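Histidine acid phosphatase (Bifidobacterium longum subsp. infantis, PDB 6RXD) removes phosphate from inositol hexakisphosphate as a histidine acid phytase of the MINPP type, and probably also acts on 2,3-bisphosphoglycerate. Local coordinates at residues V93-G98 and H319-G324; I313-M318 and H326-D331; K54-L59 and G87-N92; G46-S51 and E140-E145. One frame throughout, in Å; residues are numbered along the deposited sequence. Where two conformers were deposited one is given.

From the N terminus, residues 46-51 leave strand 34-44 of the central sheet and meet the start of helix 141-157, so that interaction 4 closes a loop of 88 intervening residues. Nested inside that loop, interaction 3 pairs helix 55-69 with helix 75-95. The end of helix 75-95 then opens interaction 1, which crosses interaction 4 and reaches over 220 residues to segment 319-324. Interaction 2 is a short closure, seven residues long, from helix 301-317 to the loop that follows it; it crosses interaction 1, and both share a zinc ion. Interactions 1, 2 and 3 thus gather helices 55-69, 75-95 and 301-317, while interaction 4 lies toward the sheet.

Interaction 1. Residues V93-G98 and H319-G324; sequences VENGYG and HNENTG. With ZN (zinc ion), chain D.
At the C-terminal end of helix 75-95, beside a zinc site, Asn95 touches Glu321 of the 3-10 turn that follows helix 301-317. This is a slight contact between distant parts of the histidine phosphatase chain, carried by one pair of side chains that cross at about a right angle. Asn95 ND2 sits 3.2 Å from Glu321 OE2, with an N-H...O angle of 148°; this hydrogen bond is weak, and doubtful because the asparagine was modelled in two conformers. The amide and carboxylate planes stand 77° apart, so the two groups do not lie flat on each other; in the same conformer the amide also rests against the aliphatic part of the glutamate, with ND2 3.3 Å from Glu321 CG. A bend at its second torsion turns the carboxylate of Glu321 out of line with the start of its chain. The stronger partner of OE2 is the backbone N of Gly102, at the start of helix 102-118, and the positive end of that helix would probably favour a charged carboxylate here. Glu94, the residue before Asn95, is directed to the metal by an extended chain whose CG is anti to the backbone N (chi1 178°). His326 supplies a further zinc ligand, joining interaction 2 to the site. Glu94 grips the zinc ion with both carboxylate oxygens, OE1 at 2.5 Å and OE2 at 2.3 Å, and water 1 binds the metal at 2.4 Å.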
loop_
_atom_site.group_PDB
_atom_site.type_symbol
_atom_site.label_atom_id
_atom_site.label_comp_id
_atom_site.label_asym_id
_atom_site.label_seq_id
_atom_site.Cartn_x
_atom_site.Cartn_y
_atom_site.Cartn_z
ATOM N N VAL A 93 -4.264 21.419 -3.770
ATOM C CA VAL A 93 -4.499 22.556 -2.891
ATOM C C VAL A 93 -5.899 22.462 -2.299
ATOM O O VAL A 93 -6.104 22.656 -1.098
ATOM C CB VAL A 93 -4.287 23.886 -3.637
ATOM C CG1 VAL A 93 -4.900 25.046 -2.868
ATOM C CG2 VAL A 93 -2.802 24.123 -3.855
ATOM N N GLU A 94 -6.859 22.095 -3.135
ATOM C CA GLU A 94 -8.233 21.968 -2.668
ATOM C C GLU A 94 -8.424 20.812 -1.690
ATOM O O GLU A 94 -9.120 20.947 -0.682
ATOM C CB GLU A 94 -9.171 21.792 -3.855
ATOM C CG GLU A 94 -10.595 21.600 -3.437
ATOM C CD GLU A 94 -11.470 21.277 -4.598
ATOM O OE1 GLU A 94 -12.523 21.932 -4.748
ATOM O OE2 GLU A 94 -11.109 20.350 -5.358
ATOM N N ASN A 95 -7.820 19.672 -1.988
ATOM C CA ASN A 95 -7.983 18.504 -1.135
ATOM C C ASN A 95 -7.137 18.577 0.121
ATOM O O ASN A 95 -7.498 18.017 1.155
ATOM C CB ASN A 95 -7.656 17.230 -1.903
ATOM C CG ASN A 95 -8.847 16.682 -2.638
ATOM O OD1 ASN A 95 -9.807 17.402 -2.913
ATOM N ND2 ASN A 95 -8.800 15.395 -2.959
ATOM N N GLY A 96 -6.023 19.292 0.030
ATOM C CA GLY A 96 -5.038 19.321 1.087
ATOM C C GLY A 96 -3.972 18.338 0.656
ATOM O O GLY A 96 -4.279 17.194 0.309
ATOM N N TYR A 97 -2.723 18.773 0.634
ATOM C CA TYR A 97 -1.667 17.849 0.261
ATOM C C TYR A 97 -1.603 16.675 1.240
ATOM O O TYR A 97 -1.793 16.850 2.453
ATOM C CB TYR A 97 -0.331 18.576 0.176
ATOM C CG TYR A 97 -0.117 19.290 -1.139
ATOM C CD1 TYR A 97 0.589 18.681 -2.167
ATOM C CD2 TYR A 97 -0.616 20.572 -1.347
ATOM C CE1 TYR A 97 0.801 19.321 -3.378
ATOM C CE2 TYR A 97 -0.413 21.224 -2.555
ATOM C CZ TYR A 97 0.300 20.594 -3.562
ATOM O OH TYR A 97 0.502 21.223 -4.771
ATOM N N GLY A 98 -1.384 15.480 0.688
ATOM C CA GLY A 98 -1.221 14.265 1.471
ATOM C C GLY A 98 -2.515 13.571 1.846
ATOM O O GLY A 98 -2.495 12.450 2.357
ATOM N N HIS A 319 -7.998 10.427 -9.764
ATOM C CA HIS A 319 -8.998 10.379 -10.824
ATOM C C HIS A 319 -10.246 11.196 -10.498
ATOM O O HIS A 319 -10.776 11.900 -11.362
ATOM C CB HIS A 319 -9.375 8.922 -11.097
ATOM C CG HIS A 319 -10.387 8.758 -12.186
ATOM N ND1 HIS A 319 -11.743 8.775 -11.945
ATOM C CD2 HIS A 319 -10.240 8.585 -13.521
ATOM C CE1 HIS A 319 -12.390 8.616 -13.086
ATOM N NE2 HIS A 319 -11.501 8.499 -14.057
ATOM N N ASN A 320 -10.727 11.109 -9.260
ATOM C CA ASN A 320 -11.970 11.803 -8.916
ATOM C C ASN A 320 -11.813 13.316 -8.912
ATOM O O ASN A 320 -12.785 14.043 -9.053
ATOM C CB ASN A 320 -12.521 11.341 -7.562
ATOM C CG ASN A 320 -12.959 9.894 -7.573
ATOM O OD1 ASN A 320 -12.475 9.092 -8.367
ATOM N ND2 ASN A 320 -13.892 9.553 -6.688
ATOM N N GLU A 321 -10.586 13.782 -8.722
ATOM C CA GLU A 321 -10.294 15.201 -8.689
ATOM C C GLU A 321 -9.915 15.702 -10.072
ATOM O O GLU A 321 -9.683 16.889 -10.264
ATOM C CB GLU A 321 -9.137 15.468 -7.710
ATOM C CG GLU A 321 -9.490 15.231 -6.233
ATOM C CD GLU A 321 -9.531 13.764 -5.845
ATOM O OE1 GLU A 321 -8.809 12.953 -6.459
ATOM O OE2 GLU A 321 -10.289 13.415 -4.917
ATOM N N ASN A 322 -9.826 14.789 -11.033
ATOM C CA ASN A 322 -9.425 15.160 -12.386
ATOM C C ASN A 322 -10.677 15.555 -13.142
ATOM O O ASN A 322 -11.267 14.748 -13.859
ATOM C CB ASN A 322 -8.730 13.973 -13.061
ATOM C CG ASN A 322 -8.110 14.329 -14.389
ATOM O OD1 ASN A 322 -8.380 15.393 -14.960
ATOM N ND2 ASN A 322 -7.285 13.424 -14.905
ATOM N N THR A 323 -11.086 16.805 -12.965
ATOM C CA THR A 323 -12.452 17.175 -13.304
ATOM C C THR A 323 -12.636 18.679 -13.354
ATOM O O THR A 323 -11.929 19.436 -12.679
ATOM C CB THR A 323 -13.427 16.581 -12.260
ATOM O OG1 THR A 323 -14.777 16.805 -12.678
ATOM C CG2 THR A 323 -13.209 17.235 -10.899
ATOM N N GLY A 324 -13.598 19.101 -14.168
ATOM C CA GLY A 324 -13.978 20.498 -14.253
ATOM C C GLY A 324 -12.840 21.475 -14.455
ATOM O O GLY A 324 -12.118 21.418 -15.447
HETATM ZN ZN ZN D . -11.949 21.468 -7.150
HETATM O O HOH W 1 -11.885 23.817 -7.743
#

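Interaction 2. Residues I313-M318 and H326-D331; sequences IIAADM and HTFAFD. With ZN (zinc ion), chain D.
His326 NE2 binds the zinc ion at 2.1 Å, in the segment whose Phe328 ring packs on Ala315; Glu94 and water 1 also hold the metal, the water lying in the plane of the histidine ring. Around the end of helix 301-317 and Met318, the following loop folds back and presses two aromatic rings on the chain, with no hydrogen bond between the two segments. Phe328 makes most of the contact, and does so with its rim. Ala315 CB lies close to the plane of the ring, 3.7 Å from Phe328 CE1, and Met318 O comes to the same kind of position, 3.7 Å from Phe328 CZ. A carbonyl oxygen at the rim of a phenyl ring faces its slightly positive hydrogens, which may favour this approach. Met318 CB adds apolar contact at 4.0 Å from Phe328 CZ. With chi1 at 36°, Phe328 CG stands between its own backbone N and carbonyl carbon, and this torsion swings the ring in toward the helix. Phe330 reaches the same methyl obliquely, its CD2 4.1 Å from Ala315 CB, and the ring extends to Leu311 and Leu308, one and two turns back. Ala315 CB thus touches both phenylalanines. On the other flank the loop meets helix 75-95, where Ala329 N bonds to Asn84 OD1. The loop after helix 301-317 therefore folds back on the helix end through two phenylalanines, and His326, at the start of the segment, shares the zinc site with Glu94.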
loop_
_atom_site.group_PDB
_atom_site.type_symbol
_atom_site.label_atom_id
_atom_site.label_comp_id
_atom_site.label_asym_id
_atom_site.label_seq_id
_atom_site.Cartn_x
_atom_site.Cartn_y
_atom_site.Cartn_z
ATOM N N ILE A 313 1.572 8.766 -12.045
ATOM C CA ILE A 313 0.991 7.725 -11.219
ATOM C C ILE A 313 0.070 8.283 -10.135
ATOM O O ILE A 313 -0.950 7.671 -9.810
ATOM C CB ILE A 313 2.052 6.764 -10.658
ATOM C CG1 ILE A 313 2.950 7.476 -9.646
ATOM C CG2 ILE A 313 2.863 6.159 -11.803
ATOM C CD1 ILE A 313 4.091 6.585 -9.106
ATOM N N ILE A 314 0.405 9.447 -9.583
ATOM C CA ILE A 314 -0.484 10.058 -8.590
ATOM C C ILE A 314 -1.771 10.560 -9.259
ATOM O O ILE A 314 -2.837 10.546 -8.656
ATOM C CB ILE A 314 0.227 11.167 -7.790
ATOM C CG1 ILE A 314 1.300 10.560 -6.883
ATOM C CG2 ILE A 314 -0.741 11.921 -6.891
ATOM C CD1 ILE A 314 0.741 9.724 -5.726
ATOM N N ALA A 315 -1.664 10.997 -10.511
ATOM C CA ALA A 315 -2.836 11.442 -11.272
ATOM C C ALA A 315 -3.876 10.338 -11.349
ATOM O O ALA A 315 -5.074 10.607 -11.272
ATOM C CB ALA A 315 -2.440 11.875 -12.662
ATOM N N ALA A 316 -3.428 9.093 -11.500
ATOM C CA ALA A 316 -4.366 7.966 -11.534
ATOM C C ALA A 316 -5.111 7.841 -10.210
ATOM O O ALA A 316 -6.290 7.478 -10.178
ATOM C CB ALA A 316 -3.638 6.670 -11.855
ATOM N N ASP A 317 -4.407 8.111 -9.115
ATOM C CA ASP A 317 -4.991 8.033 -7.776
ATOM C C ASP A 317 -5.918 9.202 -7.534
ATOM O O ASP A 317 -6.799 9.133 -6.672
ATOM C CB ASP A 317 -3.877 8.032 -6.723
ATOM C CG ASP A 317 -3.051 6.771 -6.759
ATOM O OD1 ASP A 317 -2.088 6.676 -5.975
ATOM O OD2 ASP A 317 -3.386 5.866 -7.563
ATOM N N MET A 318 -5.718 10.276 -8.298
ATOM C CA MET A 318 -6.531 11.483 -8.162
ATOM C C MET A 318 -7.580 11.580 -9.261
ATOM O O MET A 318 -8.002 12.677 -9.649
ATOM C CB MET A 318 -5.655 12.741 -8.156
ATOM C CG MET A 318 -4.597 12.714 -7.058
ATOM S SD MET A 318 -3.795 14.319 -6.842
ATOM C CE MET A 318 -5.114 15.251 -6.056
ATOM N N HIS A 326 -10.121 21.865 -12.796
ATOM C CA HIS A 326 -8.757 21.420 -12.524
ATOM C C HIS A 326 -8.511 20.027 -13.099
ATOM O O HIS A 326 -8.273 19.061 -12.374
ATOM C CB HIS A 326 -8.369 21.561 -11.027
ATOM C CG HIS A 326 -9.328 20.915 -10.067
ATOM N ND1 HIS A 326 -9.385 19.552 -9.893
ATOM C CD2 HIS A 326 -10.233 21.438 -9.200
ATOM C CE1 HIS A 326 -10.293 19.252 -8.981
ATOM N NE2 HIS A 326 -10.829 20.376 -8.547
ATOM N N THR A 327 -8.580 19.938 -14.423
ATOM C CA THR A 327 -8.256 18.697 -15.108
ATOM C C THR A 327 -6.759 18.592 -15.392
ATOM O O THR A 327 -6.034 19.589 -15.408
ATOM C CB THR A 327 -9.041 18.532 -16.418
ATOM O OG1 THR A 327 -8.660 19.563 -17.336
ATOM C CG2 THR A 327 -10.539 18.616 -16.154
ATOM N N PHE A 328 -6.301 17.365 -15.591
ATOM C CA PHE A 328 -4.913 17.120 -15.957
ATOM C C PHE A 328 -4.882 15.835 -16.777
ATOM O O PHE A 328 -5.751 14.974 -16.626
ATOM C CB PHE A 328 -3.995 17.047 -14.717
ATOM C CG PHE A 328 -4.643 16.406 -13.506
ATOM C CD1 PHE A 328 -4.483 15.048 -13.246
ATOM C CD2 PHE A 328 -5.415 17.170 -12.629
ATOM C CE1 PHE A 328 -5.097 14.459 -12.138
ATOM C CE2 PHE A 328 -6.020 16.596 -11.517
ATOM C CZ PHE A 328 -5.867 15.239 -11.268
ATOM N N ALA A 329 -3.891 15.713 -17.657
ATOM C CA ALA A 329 -3.835 14.588 -18.577
ATOM C C ALA A 329 -2.399 14.110 -18.765
ATOM O O ALA A 329 -1.847 14.156 -19.870
ATOM C CB ALA A 329 -4.455 14.976 -19.920
ATOM N N PHE A 330 -1.789 13.657 -17.673
ATOM C CA PHE A 330 -0.405 13.195 -17.723
ATOM C C PHE A 330 -0.258 11.889 -18.491
ATOM O O PHE A 330 0.835 11.571 -18.990
ATOM C CB PHE A 330 0.174 13.073 -16.313
ATOM C CG PHE A 330 0.399 14.398 -15.642
ATOM C CD1 PHE A 330 1.507 15.170 -15.964
ATOM C CD2 PHE A 330 -0.496 14.882 -14.696
ATOM C CE1 PHE A 330 1.724 16.403 -15.363
ATOM C CE2 PHE A 330 -0.281 16.118 -14.085
ATOM C CZ PHE A 330 0.822 16.881 -14.424
ATOM N N ASP A 331 -1.354 11.143 -18.620
ATOM C CA ASP A 331 -1.294 9.899 -19.374
ATOM C C ASP A 331 -0.911 10.117 -20.838
ATOM O O ASP A 331 -0.383 9.207 -21.473
ATOM C CB ASP A 331 -2.592 9.091 -19.246
ATOM C CG ASP A 331 -3.811 9.870 -19.656
ATOM O OD1 ASP A 331 -3.819 11.107 -19.478
ATOM O OD2 ASP A 331 -4.770 9.237 -20.149
HETATM ZN ZN ZN D . -11.949 21.468 -7.150
HETATM O O HOH W 1 -11.885 23.817 -7.743
#

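Interaction 3. Residues K54-L59 and G87-N92; sequences KYDALL and GITAAN
Asp56 and Thr89 join two successive helices, 55-69 and 75-95, which run antiparallel as a helical hairpin. The tight part is polar and buried: Thr89 OG1 and Asp56 OD1 are 2.7 Å apart, with Leu85 O a further partner of the hydroxyl. The same carboxylate oxygen is bonded to Tyr97 OH, so two hydroxyls meet OD1. Asp56 CG stands between its backbone N and carbonyl carbon (chi1 53°), a torsion that lets the carboxylate serve both its own helix start and the neighbouring helix. At its own helix start, OD2 accepts from Lys54 N at 3.0 Å, which helps fix the rotation of a carboxylate two residues past the N-cap, Lys54. Apolar contact is looser, Asp56 CB and Ile88 CG2 being 4.2 Å apart. On another, looser flank the helices are bridged by a single water: water 2 donates to Asp56 O at 2.9 Å and to Thr89 OG1 at 2.8 Å. One turn beyond Thr89, Asn92 OD1 accepts from Leu50 N of segment 46-51. Its ND2 turns back to Ile88 O at 2.8 Å, from the face of that carbonyl opposite to the one met by Asn92 N.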
loop_
_atom_site.group_PDB
_atom_site.type_symbol
_atom_site.label_atom_id
_atom_site.label_comp_id
_atom_site.label_asym_id
_atom_site.label_seq_id
_atom_site.Cartn_x
_atom_site.Cartn_y
_atom_site.Cartn_z
ATOM N N LYS A 54 5.976 19.625 -4.462
ATOM C CA LYS A 54 7.334 19.141 -4.698
ATOM C C LYS A 54 7.537 18.726 -6.150
ATOM O O LYS A 54 8.187 19.452 -6.910
ATOM C CB LYS A 54 7.657 17.981 -3.747
ATOM C CG LYS A 54 9.069 17.426 -3.911
ATOM C CD LYS A 54 9.358 16.279 -2.928
ATOM C CE LYS A 54 8.487 15.060 -3.207
ATOM N NZ LYS A 54 8.861 13.917 -2.318
ATOM N N TYR A 55 6.996 17.570 -6.536
ATOM C CA TYR A 55 7.129 17.104 -7.916
ATOM C C TYR A 55 6.444 18.082 -8.862
ATOM O O TYR A 55 6.966 18.416 -9.936
ATOM C CB TYR A 55 6.496 15.722 -8.084
ATOM C CG TYR A 55 7.212 14.608 -7.340
ATOM C CD1 TYR A 55 8.598 14.517 -7.347
ATOM C CD2 TYR A 55 6.493 13.663 -6.613
ATOM C CE1 TYR A 55 9.251 13.496 -6.666
ATOM C CE2 TYR A 55 7.134 12.642 -5.924
ATOM C CZ TYR A 55 8.512 12.566 -5.955
ATOM O OH TYR A 55 9.150 11.545 -5.278
ATOM N N ASP A 56 5.258 18.529 -8.464
ATOM C CA ASP A 56 4.533 19.523 -9.242
ATOM C C ASP A 56 5.197 20.897 -9.184
ATOM O O ASP A 56 5.220 21.628 -10.180
ATOM C CB ASP A 56 3.048 19.600 -8.815
ATOM C CG ASP A 56 2.850 19.821 -7.310
ATOM O OD1 ASP A 56 1.767 20.317 -6.931
ATOM O OD2 ASP A 56 3.731 19.481 -6.493
ATOM N N ALA A 57 5.770 21.231 -8.028
ATOM C CA ALA A 57 6.482 22.497 -7.880
ATOM C C ALA A 57 7.698 22.540 -8.798
ATOM O O ALA A 57 7.887 23.491 -9.565
ATOM C CB ALA A 57 6.910 22.696 -6.433
ATOM N N LEU A 58 8.536 21.512 -8.700
ATOM C CA LEU A 58 9.802 21.518 -9.424
ATOM C C LEU A 58 9.589 21.528 -10.929
ATOM O O LEU A 58 10.319 22.206 -11.665
ATOM C CB LEU A 58 10.667 20.319 -9.013
ATOM C CG LEU A 58 11.321 20.417 -7.632
ATOM C CD1 LEU A 58 11.869 19.071 -7.199
ATOM C CD2 LEU A 58 12.428 21.454 -7.669
ATOM N N LEU A 59 8.595 20.774 -11.401
ATOM C CA LEU A 59 8.342 20.742 -12.826
ATOM C C LEU A 59 7.775 22.067 -13.338
ATOM O O LEU A 59 8.040 22.454 -14.470
ATOM C CB LEU A 59 7.464 19.551 -13.211
ATOM C CG LEU A 59 8.172 18.189 -13.171
ATOM C CD1 LEU A 59 7.155 17.102 -13.404
ATOM C CD2 LEU A 59 9.280 18.103 -14.232
ATOM N N GLY A 87 -3.206 22.125 -13.023
ATOM C CA GLY A 87 -4.368 21.325 -12.681
ATOM C C GLY A 87 -4.142 20.374 -11.515
ATOM O O GLY A 87 -4.971 20.305 -10.610
ATOM N N ILE A 88 -3.037 19.630 -11.524
ATOM C CA ILE A 88 -2.800 18.693 -10.424
ATOM C C ILE A 88 -2.461 19.442 -9.132
ATOM O O ILE A 88 -2.822 19.018 -8.027
ATOM C CB ILE A 88 -1.751 17.598 -10.773
ATOM C CG1 ILE A 88 -1.839 16.449 -9.758
ATOM C CG2 ILE A 88 -0.339 18.172 -10.820
ATOM C CD1 ILE A 88 -1.295 15.126 -10.271
ATOM N N THR A 89 -1.801 20.583 -9.269
ATOM C CA THR A 89 -1.515 21.404 -8.101
ATOM C C THR A 89 -2.815 21.933 -7.502
ATOM O O THR A 89 -3.034 21.851 -6.293
ATOM C CB THR A 89 -0.565 22.540 -8.474
ATOM O OG1 THR A 89 0.699 21.970 -8.820
ATOM C CG2 THR A 89 -0.376 23.530 -7.305
ATOM N N ALA A 90 -3.700 22.444 -8.356
ATOM C CA ALA A 90 -4.975 22.960 -7.878
ATOM C C ALA A 90 -5.819 21.883 -7.207
ATOM O O ALA A 90 -6.509 22.153 -6.231
ATOM C CB ALA A 90 -5.748 23.621 -9.020
ATOM N N ALA A 91 -5.775 20.666 -7.731
ATOM C CA ALA A 91 -6.517 19.562 -7.135
ATOM C C ALA A 91 -5.990 19.260 -5.730
ATOM O O ALA A 91 -6.761 19.001 -4.793
ATOM C CB ALA A 91 -6.429 18.335 -8.016
ATOM N N ASN A 92 -4.673 19.288 -5.586
ATOM C CA ASN A 92 -4.056 19.059 -4.285
ATOM C C ASN A 92 -4.264 20.185 -3.285
ATOM O O ASN A 92 -4.437 19.937 -2.086
ATOM C CB ASN A 92 -2.563 18.780 -4.463
ATOM C CG ASN A 92 -2.299 17.355 -4.852
ATOM O OD1 ASN A 92 -2.347 16.461 -4.003
ATOM N ND2 ASN A 92 -2.040 17.121 -6.139
HETATM O O HOH W 2 2.664 23.064 -10.475
#

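Interaction 4. Residues G46-S51 and E140-E145; sequences GSRGLS and EARATE
One face of the Arg48 guanidinium is covered by the aliphatic chain of Arg142, whose CG sits 3.5 Å above the plane and toward its rim. Glu140 OE2 comes to the same group obliquely, forming a long salt bridge of 3.5 Å with Arg48 NH2; its carboxylate is turned only 17° from the guanidinium plane. The Arg142 guanidinium stands nearly upright to that of Arg48, at 89°. Ala141 CB lies over one of its faces, and Glu145 takes its edge in plane, gripped side-on by NE (2.9 Å to Glu145 OE1) and NH1 (2.7 Å to Glu145 OE2). Bends at its second and third torsions fold Arg142 back to this carboxylate and put its methylenes against Arg48. Glu140 also caps helix 141-157, OE1 accepting from Ala143 N at 2.9 Å, so a single carboxylate serves both the helix start and Arg48. Around the pair, Arg48 NE lies near Gly98 O, and Glu140 touches His399. Gly46, Ser47 and Arg48 fit the GxR part of the RHGxR signature of histidine acid phosphatases; in relatives this arginine and one at the start of the corresponding helix bind the substrate phosphate, as Arg48 and Arg142 probably do here. Arg142 is firmly oriented by Glu145 and Arg48 more loosely held by Glu140; together they are consistent with a pocket prepared for an anion in this substrate-free enzyme.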
loop_
_atom_site.group_PDB
_atom_site.type_symbol
_atom_site.label_atom_id
_atom_site.label_comp_id
_atom_site.label_asym_id
_atom_site.label_seq_id
_atom_site.Cartn_x
_atom_site.Cartn_y
_atom_site.Cartn_z
ATOM N N GLY A 46 -6.093 4.006 1.473
ATOM C CA GLY A 46 -6.483 4.219 0.095
ATOM C C GLY A 46 -5.613 5.263 -0.588
ATOM O O GLY A 46 -4.714 5.857 0.021
ATOM N N SER A 47 -5.891 5.471 -1.869
ATOM C CA SER A 47 -5.253 6.509 -2.673
ATOM C C SER A 47 -5.194 7.866 -1.977
ATOM O O SER A 47 -6.170 8.308 -1.370
ATOM C CB SER A 47 -6.020 6.671 -3.979
ATOM O OG SER A 47 -5.831 5.557 -4.829
ATOM N N ARG A 48 -4.029 8.506 -2.088
ATOM C CA ARG A 48 -3.749 9.814 -1.500
ATOM C C ARG A 48 -3.272 10.749 -2.590
ATOM O O ARG A 48 -2.884 10.303 -3.664
ATOM C CB ARG A 48 -2.618 9.702 -0.474
ATOM C CG ARG A 48 -2.892 8.836 0.730
ATOM C CD ARG A 48 -1.618 8.693 1.563
ATOM N NE ARG A 48 -1.095 9.985 2.010
ATOM C CZ ARG A 48 -0.501 10.188 3.185
ATOM N NH1 ARG A 48 -0.061 11.401 3.510
ATOM N NH2 ARG A 48 -0.354 9.183 4.041
ATOM N N GLY A 49 -3.276 12.050 -2.312
ATOM C CA GLY A 49 -2.705 13.000 -3.252
ATOM C C GLY A 49 -1.197 13.082 -3.122
ATOM O O GLY A 49 -0.575 12.243 -2.464
ATOM N N LEU A 50 -0.594 14.083 -3.761
ATOM C CA LEU A 50 0.837 14.322 -3.598
ATOM C C LEU A 50 1.130 14.600 -2.132
ATOM O O LEU A 50 0.315 15.209 -1.437
ATOM C CB LEU A 50 1.264 15.519 -4.448
ATOM C CG LEU A 50 1.173 15.290 -5.955
ATOM C CD1 LEU A 50 1.411 16.605 -6.717
ATOM C CD2 LEU A 50 2.165 14.208 -6.403
ATOM N N SER A 51 2.289 14.152 -1.648
ATOM C CA SER A 51 2.624 14.300 -0.234
ATOM C C SER A 51 2.930 15.754 0.115
ATOM O O SER A 51 2.693 16.198 1.240
ATOM C CB SER A 51 3.815 13.417 0.134
ATOM O OG SER A 51 4.957 13.775 -0.615
ATOM N N GLU A 140 -1.780 6.486 12.237
ATOM C CA GLU A 140 -1.493 7.488 11.214
ATOM C C GLU A 140 -2.824 7.942 10.611
ATOM O O GLU A 140 -3.699 7.123 10.351
ATOM C CB GLU A 140 -0.558 6.898 10.151
ATOM C CG GLU A 140 0.032 7.909 9.173
ATOM C CD GLU A 140 -0.894 8.198 8.022
ATOM O OE1 GLU A 140 -1.636 7.281 7.618
ATOM O OE2 GLU A 140 -0.878 9.338 7.513
ATOM N N ALA A 141 -2.975 9.244 10.390
ATOM C CA ALA A 141 -4.277 9.806 10.043
ATOM C C ALA A 141 -4.905 9.257 8.763
ATOM O O ALA A 141 -6.108 9.014 8.727
ATOM C CB ALA A 141 -4.208 11.334 10.004
ATOM N N ARG A 142 -4.113 9.072 7.708
ATOM C CA ARG A 142 -4.669 8.549 6.458
ATOM C C ARG A 142 -5.102 7.087 6.583
ATOM O O ARG A 142 -6.065 6.668 5.942
ATOM C CB ARG A 142 -3.689 8.726 5.298
ATOM C CG ARG A 142 -3.883 10.021 4.497
ATOM C CD ARG A 142 -3.453 11.268 5.253
ATOM N NE ARG A 142 -4.527 11.849 6.054
ATOM C CZ ARG A 142 -4.370 12.889 6.867
ATOM N NH1 ARG A 142 -5.397 13.357 7.564
ATOM N NH2 ARG A 142 -3.180 13.460 6.987
ATOM N N ALA A 143 -4.404 6.316 7.411
ATOM C CA ALA A 143 -4.821 4.933 7.653
ATOM C C ALA A 143 -6.134 4.912 8.437
ATOM O O ALA A 143 -7.045 4.139 8.138
ATOM C CB ALA A 143 -3.728 4.143 8.387
ATOM N N THR A 144 -6.237 5.789 9.429
ATOM C CA THR A 144 -7.442 5.876 10.244
ATOM C C THR A 144 -8.611 6.361 9.385
ATOM O O THR A 144 -9.713 5.802 9.445
ATOM C CB THR A 144 -7.218 6.802 11.455
ATOM O OG1 THR A 144 -6.109 6.310 12.221
ATOM C CG2 THR A 144 -8.458 6.853 12.359
ATOM N N GLU A 145 -8.365 7.381 8.562
ATOM C CA GLU A 145 -9.408 7.893 7.673
ATOM C C GLU A 145 -9.855 6.858 6.645
ATOM O O GLU A 145 -11.023 6.808 6.264
ATOM C CB GLU A 145 -8.940 9.181 6.990
ATOM C CG GLU A 145 -8.853 10.340 7.980
ATOM C CD GLU A 145 -7.936 11.449 7.517
ATOM O OE1 GLU A 145 -7.333 11.320 6.432
ATOM O OE2 GLU A 145 -7.811 12.449 8.251
#